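Long-range contacts in pyruvate kinase 1 (Trypanosoma brucei brucei, PDB 4KCT), which catalyses the last step of glycolysis, phosphoryl transfer from phosphoenolpyruvate to ADP to give pyruvate and ATP, and also decarboxylates oxaloacetate: residues I178-G182 with G267-P271; L300-N306 with E333-Y339; V317-L322 with I350-Q355; G324-V328 with N433-S437. All coordinates share one frame. Residues are numbered along the deposited sequence.

Interaction 1: residues I178-G182 with G267-P271; sequences INLPG and GVEIP. With GOL (glycerol), chain G.
Strand 177-179 ends in segment 178-182, extended through Asn179 and turning off at Leu180 (phi/psi -115/85); segment 267-271 takes in the end of helix 263-269 and two loop residues. The two backbones come closest at Pro181 and Glu269, with CA atoms 4.5 Å apart. Val268, chi1 t, sets CG1 3.4 Å from Asn179 OD1. Glu269 is most covered: chi1 and chi2 both m fold its carboxylate back so that OE1 accepts a nearly linear hydrogen bond from Asn179 ND2 (2.7 Å, 175°). A glycerol, probably from the crystallisation liquor, has O1 accepting from Leu180 N (2.7 Å) and donating to Glu269 OE1 (2.6 Å). Water 1 links Glu269 OE2 (2.8 Å) to Gly182 N (3.1 Å), and Glu269 O lies 3.2 Å from Pro181 CB. Ile270 leaves helical geometry. The side chains of Val268 and Asn179 lie about 8 Å from the pyruvate and the magnesium respectively. The contact joins the mixed sheet, where strands 90-91 and 141-144 flank 177-179, to the helix after barrel strand 258-262.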
loop_
_atom_site.group_PDB
_atom_site.type_symbol
_atom_site.label_atom_id
_atom_site.label_comp_id
_atom_site.label_asym_id
_atom_site.label_seq_id
_atom_site.Cartn_x
_atom_site.Cartn_y
_atom_site.Cartn_z
ATOM N N ILE A 178 -30.104 21.617 31.568
ATOM C CA ILE A 178 -29.882 22.526 30.432
ATOM C C ILE A 178 -28.605 22.090 29.702
ATOM O O ILE A 178 -27.601 21.740 30.339
ATOM C CB ILE A 178 -29.700 23.991 30.953
ATOM C CG1 ILE A 178 -31.028 24.540 31.509
ATOM C CG2 ILE A 178 -29.108 24.912 29.875
ATOM C CD1 ILE A 178 -32.092 24.775 30.438
ATOM N N ASN A 179 -28.638 22.088 28.366
ATOM C CA ASN A 179 -27.424 21.934 27.576
ATOM C C ASN A 179 -27.292 23.103 26.635
ATOM O O ASN A 179 -28.279 23.631 26.170
ATOM C CB ASN A 179 -27.449 20.617 26.772
ATOM C CG ASN A 179 -27.423 19.391 27.675
ATOM O OD1 ASN A 179 -28.457 18.968 28.169
ATOM N ND2 ASN A 179 -26.227 18.951 28.041
ATOM N N LEU A 180 -26.069 23.569 26.445
ATOM C CA LEU A 180 -25.820 24.703 25.578
ATOM C C LEU A 180 -24.987 24.192 24.408
ATOM O O LEU A 180 -23.749 24.255 24.442
ATOM C CB LEU A 180 -25.041 25.774 26.360
ATOM C CG LEU A 180 -25.786 26.857 27.165
ATOM C CD1 LEU A 180 -27.292 26.699 27.331
ATOM C CD2 LEU A 180 -25.069 27.313 28.434
ATOM N N PRO A 181 -25.661 23.649 23.375
ATOM C CA PRO A 181 -24.955 22.822 22.378
ATOM C C PRO A 181 -23.985 23.679 21.591
ATOM O O PRO A 181 -24.319 24.804 21.226
ATOM C CB PRO A 181 -26.087 22.308 21.472
ATOM C CG PRO A 181 -27.210 23.273 21.673
ATOM C CD PRO A 181 -27.107 23.719 23.114
ATOM N N GLY A 182 -22.729 23.259 21.551
ATOM C CA GLY A 182 -21.728 23.987 20.781
ATOM C C GLY A 182 -21.134 25.184 21.509
ATOM O O GLY A 182 -20.277 25.857 20.974
ATOM N N GLY A 267 -24.620 13.113 22.514
ATOM C CA GLY A 267 -25.618 13.174 21.445
ATOM C C GLY A 267 -26.761 14.152 21.754
ATOM O O GLY A 267 -27.652 14.365 20.927
ATOM N N VAL A 268 -26.688 14.787 22.921
ATOM C CA VAL A 268 -27.511 15.949 23.236
ATOM C C VAL A 268 -26.738 17.237 22.943
ATOM O O VAL A 268 -27.279 18.184 22.355
ATOM C CB VAL A 268 -27.936 15.922 24.727
ATOM C CG1 VAL A 268 -28.490 17.276 25.168
ATOM C CG2 VAL A 268 -28.933 14.792 24.977
ATOM N N GLU A 269 -25.441 17.229 23.241
ATOM C CA GLU A 269 -24.601 18.417 23.046
ATOM C C GLU A 269 -24.250 18.675 21.558
ATOM O O GLU A 269 -24.070 19.808 21.158
ATOM C CB GLU A 269 -23.321 18.300 23.873
ATOM C CG GLU A 269 -23.548 18.384 25.377
ATOM C CD GLU A 269 -23.550 19.826 25.882
ATOM O OE1 GLU A 269 -24.050 20.062 26.994
ATOM O OE2 GLU A 269 -23.058 20.725 25.155
ATOM N N ILE A 270 -23.995 17.611 20.798
ATOM C CA ILE A 270 -23.713 17.759 19.390
ATOM C C ILE A 270 -24.809 17.019 18.642
ATOM O O ILE A 270 -25.502 16.191 19.235
ATOM C CB ILE A 270 -22.306 17.202 19.020
ATOM C CG1 ILE A 270 -22.300 15.673 18.973
ATOM C CG2 ILE A 270 -21.241 17.717 19.993
ATOM C CD1 ILE A 270 -20.950 15.094 18.557
ATOM N N PRO A 271 -25.007 17.331 17.358
ATOM C CA PRO A 271 -26.069 16.630 16.620
ATOM C C PRO A 271 -25.921 15.095 16.735
ATOM O O PRO A 271 -24.814 14.574 16.629
ATOM C CB PRO A 271 -25.831 17.074 15.174
ATOM C CG PRO A 271 -25.208 18.445 15.311
ATOM C CD PRO A 271 -24.279 18.294 16.493
HETATM C C1 GOL G . -24.070 22.416 29.202
HETATM O O1 GOL G . -23.948 22.504 27.766
HETATM C C2 GOL G . -22.927 21.590 29.790
HETATM O O2 GOL G . -21.659 22.062 29.268
HETATM C C3 GOL G . -22.986 21.675 31.324
HETATM O O3 GOL G . -21.957 20.883 31.940
HETATM O O HOH W 1 -21.220 21.019 23.102
#

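Interaction 2: residues L300-N306 with E333-Y339; sequences LESMTSN and ETAKGKY
Glu333, Thr304 and Tyr339 carry most of this 461 Å² contact between a 3-10 turn, 301-304, and helix 332-335 with the chain that leaves it. Glu333 (chi1 m, chi2 near 100°) extends its carboxylate to the start of segment 300-306, where OE2 accepts from Leu300 N at 3.1 Å and 156°. Its OE1 is held by Ser331 N; water 2 lies 2.8 Å from Glu333 OE1 and 2.9 Å from Glu301 OE2, and the OE2 atoms of Glu301 and Glu333 are 4.0 Å apart. Thr304 lies over Gly337, CA to CA 4.1 Å. With chi1 m its OG1 donates to Glu301 O (2.7 Å), while its O accepts from Lys338 N (2.9 Å, 164°). Tyr339 (chi1 m), N-cap residue of helix 340-356, presents its ring edge to Met303 O (CD2, 3.9 Å) and Ser305 O (CE2, 3.5 Å). Water 3 bridges Met303 O (2.7 Å), Glu333 O (2.8 Å) and Tyr339 N (2.8 Å). These neighbouring loops lie at the C-terminal ends of TIM-barrel strands 293-296 and 327-330, the active-site end, with the Glu301 side chain about 10 Å from the pyruvate. Backbone groups, bonded directly or through water, and the Glu333 carboxylate make the join chiefly polar.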
loop_
_atom_site.group_PDB
_atom_site.type_symbol
_atom_site.label_atom_id
_atom_site.label_comp_id
_atom_site.label_asym_id
_atom_site.label_seq_id
_atom_site.Cartn_x
_atom_site.Cartn_y
_atom_site.Cartn_z
ATOM N N LEU A 300 -27.355 -1.700 24.200
ATOM C CA LEU A 300 -28.321 -2.793 24.119
ATOM C C LEU A 300 -29.601 -2.393 24.870
ATOM O O LEU A 300 -30.243 -3.224 25.507
ATOM C CB LEU A 300 -27.727 -4.088 24.730
ATOM C CG LEU A 300 -26.609 -4.770 23.901
ATOM C CD1 LEU A 300 -25.986 -5.913 24.711
ATOM C CD2 LEU A 300 -27.167 -5.309 22.576
ATOM N N GLU A 301 -30.011 -1.149 24.668
ATOM C CA GLU A 301 -31.020 -0.493 25.488
ATOM C C GLU A 301 -32.333 -1.306 25.598
ATOM O O GLU A 301 -32.924 -1.417 26.669
ATOM C CB GLU A 301 -31.307 0.897 24.907
ATOM C CG GLU A 301 -32.226 1.758 25.752
ATOM C CD GLU A 301 -31.649 2.063 27.116
ATOM O OE1 GLU A 301 -32.427 2.471 28.005
ATOM O OE2 GLU A 301 -30.422 1.941 27.295
ATOM N N SER A 302 -32.816 -1.807 24.477
ATOM C CA SER A 302 -34.137 -2.436 24.469
ATOM C C SER A 302 -34.139 -3.689 25.358
ATOM O O SER A 302 -35.206 -4.160 25.780
ATOM C CB SER A 302 -34.539 -2.811 23.057
ATOM O OG SER A 302 -33.769 -3.916 22.591
ATOM N N MET A 303 -32.951 -4.227 25.654
ATOM C CA MET A 303 -32.872 -5.377 26.590
ATOM C C MET A 303 -33.082 -4.990 28.057
ATOM O O MET A 303 -33.104 -5.857 28.930
ATOM C CB MET A 303 -31.565 -6.174 26.431
ATOM C CG MET A 303 -31.459 -6.931 25.114
ATOM S SD MET A 303 -30.243 -8.281 25.136
ATOM C CE MET A 303 -31.050 -9.454 26.214
ATOM N N THR A 304 -33.293 -3.702 28.325
ATOM C CA THR A 304 -33.795 -3.299 29.614
ATOM C C THR A 304 -35.143 -4.004 29.899
ATOM O O THR A 304 -35.395 -4.452 31.037
ATOM C CB THR A 304 -33.934 -1.762 29.713
ATOM O OG1 THR A 304 -32.673 -1.159 29.380
ATOM C CG2 THR A 304 -34.311 -1.322 31.191
ATOM N N SER A 305 -35.911 -4.248 28.833
ATOM C CA SER A 305 -37.297 -4.736 28.944
ATOM C C SER A 305 -37.510 -6.035 28.195
ATOM O O SER A 305 -38.562 -6.645 28.333
ATOM C CB SER A 305 -38.273 -3.713 28.356
ATOM O OG SER A 305 -38.492 -2.669 29.259
ATOM N N ASN A 306 -36.678 -6.273 27.183
ATOM C CA ASN A 306 -36.902 -7.387 26.253
ATOM C C ASN A 306 -35.774 -8.373 26.308
ATOM O O ASN A 306 -34.641 -8.012 26.610
ATOM C CB ASN A 306 -37.089 -6.890 24.810
ATOM C CG ASN A 306 -38.186 -5.836 24.686
ATOM O OD1 ASN A 306 -39.352 -6.115 24.922
ATOM N ND2 ASN A 306 -37.799 -4.609 24.363
ATOM N N GLU A 333 -29.448 -1.129 31.304
ATOM C CA GLU A 333 -29.595 -2.578 30.972
ATOM C C GLU A 333 -29.250 -3.499 32.156
ATOM O O GLU A 333 -29.847 -4.582 32.315
ATOM C CB GLU A 333 -28.725 -2.956 29.752
ATOM C CG GLU A 333 -28.999 -2.136 28.479
ATOM C CD GLU A 333 -27.975 -1.006 28.262
ATOM O OE1 GLU A 333 -27.674 -0.268 29.220
ATOM O OE2 GLU A 333 -27.537 -0.802 27.113
ATOM N N THR A 334 -28.172 -3.183 32.868
ATOM C CA THR A 334 -27.803 -3.987 34.050
ATOM C C THR A 334 -28.227 -3.367 35.385
ATOM O O THR A 334 -28.373 -4.075 36.370
ATOM C CB THR A 334 -26.287 -4.309 34.097
ATOM O OG1 THR A 334 -25.541 -3.083 34.008
ATOM C CG2 THR A 334 -25.901 -5.239 32.910
ATOM N N ALA A 335 -28.280 -2.040 35.448
ATOM C CA ALA A 335 -28.604 -1.377 36.699
ATOM C C ALA A 335 -30.073 -1.648 37.063
ATOM O O ALA A 335 -30.386 -1.965 38.203
ATOM C CB ALA A 335 -28.362 0.127 36.602
ATOM N N LYS A 336 -30.971 -1.501 36.097
ATOM C CA LYS A 336 -32.400 -1.614 36.410
ATOM C C LYS A 336 -33.210 -2.491 35.472
ATOM O O LYS A 336 -34.393 -2.623 35.644
ATOM C CB LYS A 336 -33.037 -0.251 36.551
ATOM C CG LYS A 336 -33.000 0.593 35.305
ATOM C CD LYS A 336 -33.353 2.042 35.635
ATOM C CE LYS A 336 -34.001 2.743 34.443
ATOM N NZ LYS A 336 -33.443 2.279 33.133
ATOM N N GLY A 337 -32.549 -3.193 34.579
ATOM C CA GLY A 337 -33.261 -4.008 33.635
ATOM C C GLY A 337 -33.768 -5.327 34.187
ATOM O O GLY A 337 -33.386 -5.769 35.287
ATOM N N LYS A 338 -34.581 -5.983 33.376
ATOM C CA LYS A 338 -35.212 -7.244 33.722
ATOM C C LYS A 338 -34.307 -8.437 33.382
ATOM O O LYS A 338 -34.543 -9.536 33.846
ATOM C CB LYS A 338 -36.523 -7.349 32.938
ATOM C CG LYS A 338 -37.527 -8.356 33.452
ATOM C CD LYS A 338 -38.866 -8.119 32.758
ATOM C CE LYS A 338 -39.715 -9.374 32.729
ATOM N NZ LYS A 338 -40.930 -9.152 31.892
ATOM N N TYR A 339 -33.328 -8.236 32.490
ATOM C CA TYR A 339 -32.537 -9.343 31.980
ATOM C C TYR A 339 -31.027 -9.060 32.069
ATOM O O TYR A 339 -30.323 -9.165 31.060
ATOM C CB TYR A 339 -32.910 -9.655 30.509
ATOM C CG TYR A 339 -34.374 -9.976 30.295
ATOM C CD1 TYR A 339 -34.875 -11.246 30.586
ATOM C CD2 TYR A 339 -35.249 -9.022 29.778
ATOM C CE1 TYR A 339 -36.221 -11.546 30.403
ATOM C CE2 TYR A 339 -36.587 -9.318 29.575
ATOM C CZ TYR A 339 -37.064 -10.579 29.902
ATOM O OH TYR A 339 -38.383 -10.878 29.702
HETATM O O HOH W 2 -27.692 2.362 28.259
HETATM O O HOH W 3 -31.941 -6.128 31.360
#

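Interaction 3: residues V317-L322 with I350-Q355; sequences VANAVL and ICVEAQ
Both segments are regular alpha-helix, 317-322 within helix 311-323 and 350-355 within helix 340-356. Their axes approach to 8.4 Å at a signed crossing angle of -47°. Ala318 and Ala354 mark the nearest backbone point, CA to CA 5.1 Å, and their small side chains permit this approach: the CB atoms are 4.1 Å apart and Ala354 CB lies 3.6 Å from Ala318 O. Val317 and Ile350 point at each other on the N-terminal side of that point; Val317 (chi1 t) brings CG1 to 3.6 Å from Ile350 CG2. One turn on, Val321, again t, packs CG1 on Ala354 CB (3.6 Å) and CG2 on Cys351 SG (3.9 Å). Leu322 (chi1 m, chi2 t) reaches across with CD2 3.6 Å from Ala354 O. Helix 311-323 precedes barrel strand 327-330, and helix 340-356 follows it after the short helix 332-335; the two pack side by side as on the outside of a TIM barrel. Cys276 and Met280 of the second subunit touch Ala318 and Leu322. No hydrogen bond links the two segments, and 331 Å² is buried between them, so the fit rests on van der Waals packing and exclusion of water.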
loop_
_atom_site.group_PDB
_atom_site.type_symbol
_atom_site.label_atom_id
_atom_site.label_comp_id
_atom_site.label_asym_id
_atom_site.label_seq_id
_atom_site.Cartn_x
_atom_site.Cartn_y
_atom_site.Cartn_z
ATOM N N VAL A 317 -22.933 -2.724 19.015
ATOM C CA VAL A 317 -21.871 -3.393 19.786
ATOM C C VAL A 317 -20.739 -3.902 18.868
ATOM O O VAL A 317 -19.541 -3.657 19.134
ATOM C CB VAL A 317 -22.435 -4.523 20.678
ATOM C CG1 VAL A 317 -21.309 -5.277 21.381
ATOM C CG2 VAL A 317 -23.417 -3.940 21.717
ATOM N N ALA A 318 -21.101 -4.577 17.782
ATOM C CA ALA A 318 -20.092 -5.162 16.886
ATOM C C ALA A 318 -19.245 -4.039 16.304
ATOM O O ALA A 318 -18.032 -4.138 16.226
ATOM C CB ALA A 318 -20.765 -5.966 15.760
ATOM N N ASN A 319 -19.886 -2.952 15.914
ATOM C CA ASN A 319 -19.135 -1.844 15.320
ATOM C C ASN A 319 -18.241 -1.062 16.268
ATOM O O ASN A 319 -17.162 -0.595 15.863
ATOM C CB ASN A 319 -20.068 -0.913 14.528
ATOM C CG ASN A 319 -20.396 -1.476 13.160
ATOM O OD1 ASN A 319 -19.483 -1.840 12.411
ATOM N ND2 ASN A 319 -21.678 -1.750 12.914
ATOM N N ALA A 320 -18.637 -0.971 17.543
ATOM C CA ALA A 320 -17.751 -0.389 18.572
ATOM C C ALA A 320 -16.477 -1.236 18.713
ATOM O O ALA A 320 -15.360 -0.702 18.740
ATOM C CB ALA A 320 -18.475 -0.261 19.937
ATOM N N VAL A 321 -16.634 -2.548 18.660
ATOM C CA VAL A 321 -15.466 -3.435 18.710
ATOM C C VAL A 321 -14.595 -3.309 17.436
ATOM O O VAL A 321 -13.369 -3.093 17.516
ATOM C CB VAL A 321 -15.907 -4.890 18.872
ATOM C CG1 VAL A 321 -14.731 -5.825 18.614
ATOM C CG2 VAL A 321 -16.498 -5.090 20.272
ATOM N N LEU A 322 -15.244 -3.309 16.273
ATOM C CA LEU A 322 -14.519 -3.119 14.993
ATOM C C LEU A 322 -13.869 -1.741 14.908
ATOM O O LEU A 322 -12.799 -1.593 14.305
ATOM C CB LEU A 322 -15.470 -3.299 13.799
ATOM C CG LEU A 322 -16.037 -4.730 13.614
ATOM C CD1 LEU A 322 -17.111 -4.785 12.517
ATOM C CD2 LEU A 322 -14.923 -5.718 13.312
ATOM N N ILE A 350 -21.614 -11.032 20.989
ATOM C CA ILE A 350 -21.422 -10.062 19.902
ATOM C C ILE A 350 -19.943 -9.626 19.819
ATOM O O ILE A 350 -19.382 -9.526 18.708
ATOM C CB ILE A 350 -22.341 -8.815 20.052
ATOM C CG1 ILE A 350 -23.835 -9.198 20.050
ATOM C CG2 ILE A 350 -22.072 -7.784 18.957
ATOM C CD1 ILE A 350 -24.694 -8.101 20.726
ATOM N N CYS A 351 -19.344 -9.278 20.964
ATOM C CA CYS A 351 -17.918 -8.937 20.996
ATOM C C CYS A 351 -17.085 -10.014 20.330
ATOM O O CYS A 351 -16.224 -9.729 19.506
ATOM C CB CYS A 351 -17.440 -8.792 22.437
ATOM S SG CYS A 351 -17.984 -7.236 23.155
ATOM N N VAL A 352 -17.336 -11.261 20.702
ATOM C CA VAL A 352 -16.590 -12.386 20.109
ATOM C C VAL A 352 -16.756 -12.525 18.594
ATOM O O VAL A 352 -15.763 -12.780 17.874
ATOM C CB VAL A 352 -16.887 -13.715 20.838
ATOM C CG1 VAL A 352 -16.406 -14.905 20.001
ATOM C CG2 VAL A 352 -16.214 -13.713 22.208
ATOM N N GLU A 353 -17.990 -12.354 18.089
ATOM C CA GLU A 353 -18.210 -12.390 16.641
ATOM C C GLU A 353 -17.425 -11.263 15.946
ATOM O O GLU A 353 -16.805 -11.486 14.909
ATOM C CB GLU A 353 -19.701 -12.256 16.282
ATOM C CG GLU A 353 -20.533 -13.473 16.592
ATOM C CD GLU A 353 -20.267 -14.637 15.654
ATOM O OE1 GLU A 353 -20.693 -15.757 15.985
ATOM O OE2 GLU A 353 -19.753 -14.409 14.539
ATOM N N ALA A 354 -17.529 -10.045 16.478
ATOM C CA ALA A 354 -16.821 -8.886 15.903
ATOM C C ALA A 354 -15.296 -9.096 15.909
ATOM O O ALA A 354 -14.644 -8.922 14.906
ATOM C CB ALA A 354 -17.164 -7.615 16.680
ATOM N N GLN A 355 -14.769 -9.528 17.047
ATOM C CA GLN A 355 -13.363 -9.949 17.175
ATOM C C GLN A 355 -12.955 -10.984 16.117
ATOM O O GLN A 355 -11.956 -10.799 15.412
ATOM C CB GLN A 355 -13.144 -10.522 18.588
ATOM C CG GLN A 355 -11.798 -11.207 18.823
ATOM C CD GLN A 355 -11.730 -11.837 20.200
ATOM O OE1 GLN A 355 -12.525 -11.503 21.089
ATOM N NE2 GLN A 355 -10.777 -12.747 20.391
#

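Interaction 4: residues G324-V328 with N433-S437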
loop_
_atom_site.group_PDB
_atom_site.type_symbol
_atom_site.label_atom_id
_atom_site.label_comp_id
_atom_site.label_asym_id
_atom_site.label_seq_id
_atom_site.Cartn_x
_atom_site.Cartn_y
_atom_site.Cartn_z
ATOM N N GLY A 324 -12.462 -0.293 17.287
ATOM C CA GLY A 324 -11.217 -0.404 18.065
ATOM C C GLY A 324 -11.368 -0.191 19.565
ATOM O O GLY A 324 -10.377 -0.050 20.277
ATOM N N ALA A 325 -12.605 -0.135 20.041
ATOM C CA ALA A 325 -12.846 0.130 21.465
ATOM C C ALA A 325 -12.306 -1.047 22.296
ATOM O O ALA A 325 -12.493 -2.199 21.916
ATOM C CB ALA A 325 -14.345 0.300 21.720
ATOM N N ASP A 326 -11.642 -0.762 23.423
ATOM C CA ASP A 326 -11.276 -1.854 24.349
ATOM C C ASP A 326 -12.519 -2.440 25.011
ATOM O O ASP A 326 -12.651 -3.672 25.132
ATOM C CB ASP A 326 -10.283 -1.375 25.428
ATOM C CG ASP A 326 -8.954 -0.879 24.833
ATOM O OD1 ASP A 326 -8.947 0.293 24.328
ATOM O OD2 ASP A 326 -7.885 -1.580 25.031
ATOM N N CYS A 327 -13.404 -1.556 25.456
ATOM C CA CYS A 327 -14.535 -1.913 26.295
ATOM C C CYS A 327 -15.818 -1.411 25.681
ATOM O O CYS A 327 -15.856 -0.327 25.079
ATOM C CB CYS A 327 -14.434 -1.247 27.679
ATOM S SG CYS A 327 -12.937 -1.645 28.568
ATOM N N VAL A 328 -16.901 -2.095 26.039
ATOM C CA VAL A 328 -18.225 -1.612 25.831
ATOM C C VAL A 328 -18.959 -1.624 27.168
ATOM O O VAL A 328 -18.558 -2.307 28.110
ATOM C CB VAL A 328 -18.989 -2.496 24.799
ATOM C CG1 VAL A 328 -18.462 -2.198 23.388
ATOM C CG2 VAL A 328 -18.776 -3.972 25.098
ATOM N N ASN A 433 -8.464 -4.656 33.674
ATOM C CA ASN A 433 -9.790 -5.052 33.161
ATOM C C ASN A 433 -10.358 -4.117 32.098
ATOM O O ASN A 433 -11.326 -4.491 31.393
ATOM C CB ASN A 433 -10.825 -5.156 34.309
ATOM C CG ASN A 433 -10.760 -6.484 35.051
ATOM O OD1 ASN A 433 -10.994 -7.523 34.470
ATOM N ND2 ASN A 433 -10.620 -6.420 36.368
ATOM N N VAL A 434 -9.844 -2.887 31.995
ATOM C CA VAL A 434 -10.273 -2.039 30.863
ATOM C C VAL A 434 -9.401 -2.148 29.607
ATOM O O VAL A 434 -9.583 -1.396 28.666
ATOM C CB VAL A 434 -10.476 -0.564 31.232
ATOM C CG1 VAL A 434 -11.591 -0.423 32.258
ATOM C CG2 VAL A 434 -9.179 0.044 31.763
ATOM N N THR A 435 -8.492 -3.116 29.576
ATOM C CA THR A 435 -7.535 -3.172 28.487
ATOM C C THR A 435 -7.715 -4.435 27.674
ATOM O O THR A 435 -7.757 -5.542 28.228
ATOM C CB THR A 435 -6.096 -3.052 29.024
ATOM O OG1 THR A 435 -5.859 -1.674 29.361
ATOM C CG2 THR A 435 -5.102 -3.471 27.969
ATOM N N ARG A 436 -7.900 -4.266 26.358
ATOM C CA ARG A 436 -8.255 -5.385 25.491
ATOM C C ARG A 436 -7.264 -6.550 25.660
ATOM O O ARG A 436 -6.036 -6.331 25.617
ATOM C CB ARG A 436 -8.273 -4.910 24.028
ATOM C CG ARG A 436 -8.725 -5.974 23.011
ATOM C CD ARG A 436 -8.651 -5.387 21.591
ATOM N NE ARG A 436 -9.031 -6.366 20.572
ATOM C CZ ARG A 436 -8.191 -7.249 20.022
ATOM N NH1 ARG A 436 -8.651 -8.113 19.129
ATOM N NH2 ARG A 436 -6.895 -7.265 20.356
ATOM N N SER A 437 -7.793 -7.787 25.724
ATOM C CA SER A 437 -6.973 -9.053 25.636
ATOM C C SER A 437 -6.311 -9.523 26.929
ATOM O O SER A 437 -5.857 -10.653 27.001
ATOM C CB SER A 437 -5.883 -8.947 24.560
ATOM O OG SER A 437 -6.433 -8.493 23.353
HETATM O O HOH W 4 -5.808 -0.386 26.841
#
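This is a small, buried junction between the barrel domain and the C-terminal alpha/beta domain: residues 324-328 lead into the last barrel strand, 327-330, and residues 433-437 form the loop before edge strand 438-442 of the alpha/beta sheet. The polar link is Asp326. Its CA-to-CB bond points toward the loop, and OD2 accepts from Arg436 N at 3.0 Å with an angle of 170°; the CA atoms of these residues are 4.8 Å apart. Water 4 adds a second route, donating to Asp326 OD2 (3.0 Å) and lying 2.8 Å from Thr435 OG1. The same carboxylate has further partners, a salt bridge from OD2 to Arg414 and a hydrogen bond from Val293 N to OD1, so it gathers groups from the barrel and the alpha/beta domain. Beside it, Cys327 SG packs 3.8 Å from Val434 CB. Val434 O lies 3.4 Å from Cys327 SG and 3.3 Å from Asp326 CB, and this buried carbonyl has no polar partner in the model. The guanidinium of Arg436 runs on to Pro415 O. Gly324 ends helix 311-323 with a positive phi of 123° in a Schellman motif, turning the chain toward the strand. The arrangement belongs to the helix-to-strand end of an (alpha/beta)8 TIM barrel, opposite the strand ends that lead to the catalytic site, where pyruvate kinase docks its effector-binding C-terminal domain.

Overall arrangement
From the N terminus, interaction 1 closes first, bringing 178-182 and 267-271 together across 84 intervening residues and tying the mixed sheet to the barrel near its active site; it ends before the others begin. The remaining three cross, their segments alternating along the chain. Interactions 2 and 3 each span a barrel strand and a helix, joining consecutive loops and consecutive helices, and they meet where Leu300 packs on Val317 and Ile350. Interaction 4 makes the longest closure, from the barrel to the C-terminal domain. It adjoins interaction 3, with centres 11 Å apart, through Val328 packing on Ala320 and Cys351. Interactions 1 and 3 both touch the second subunit.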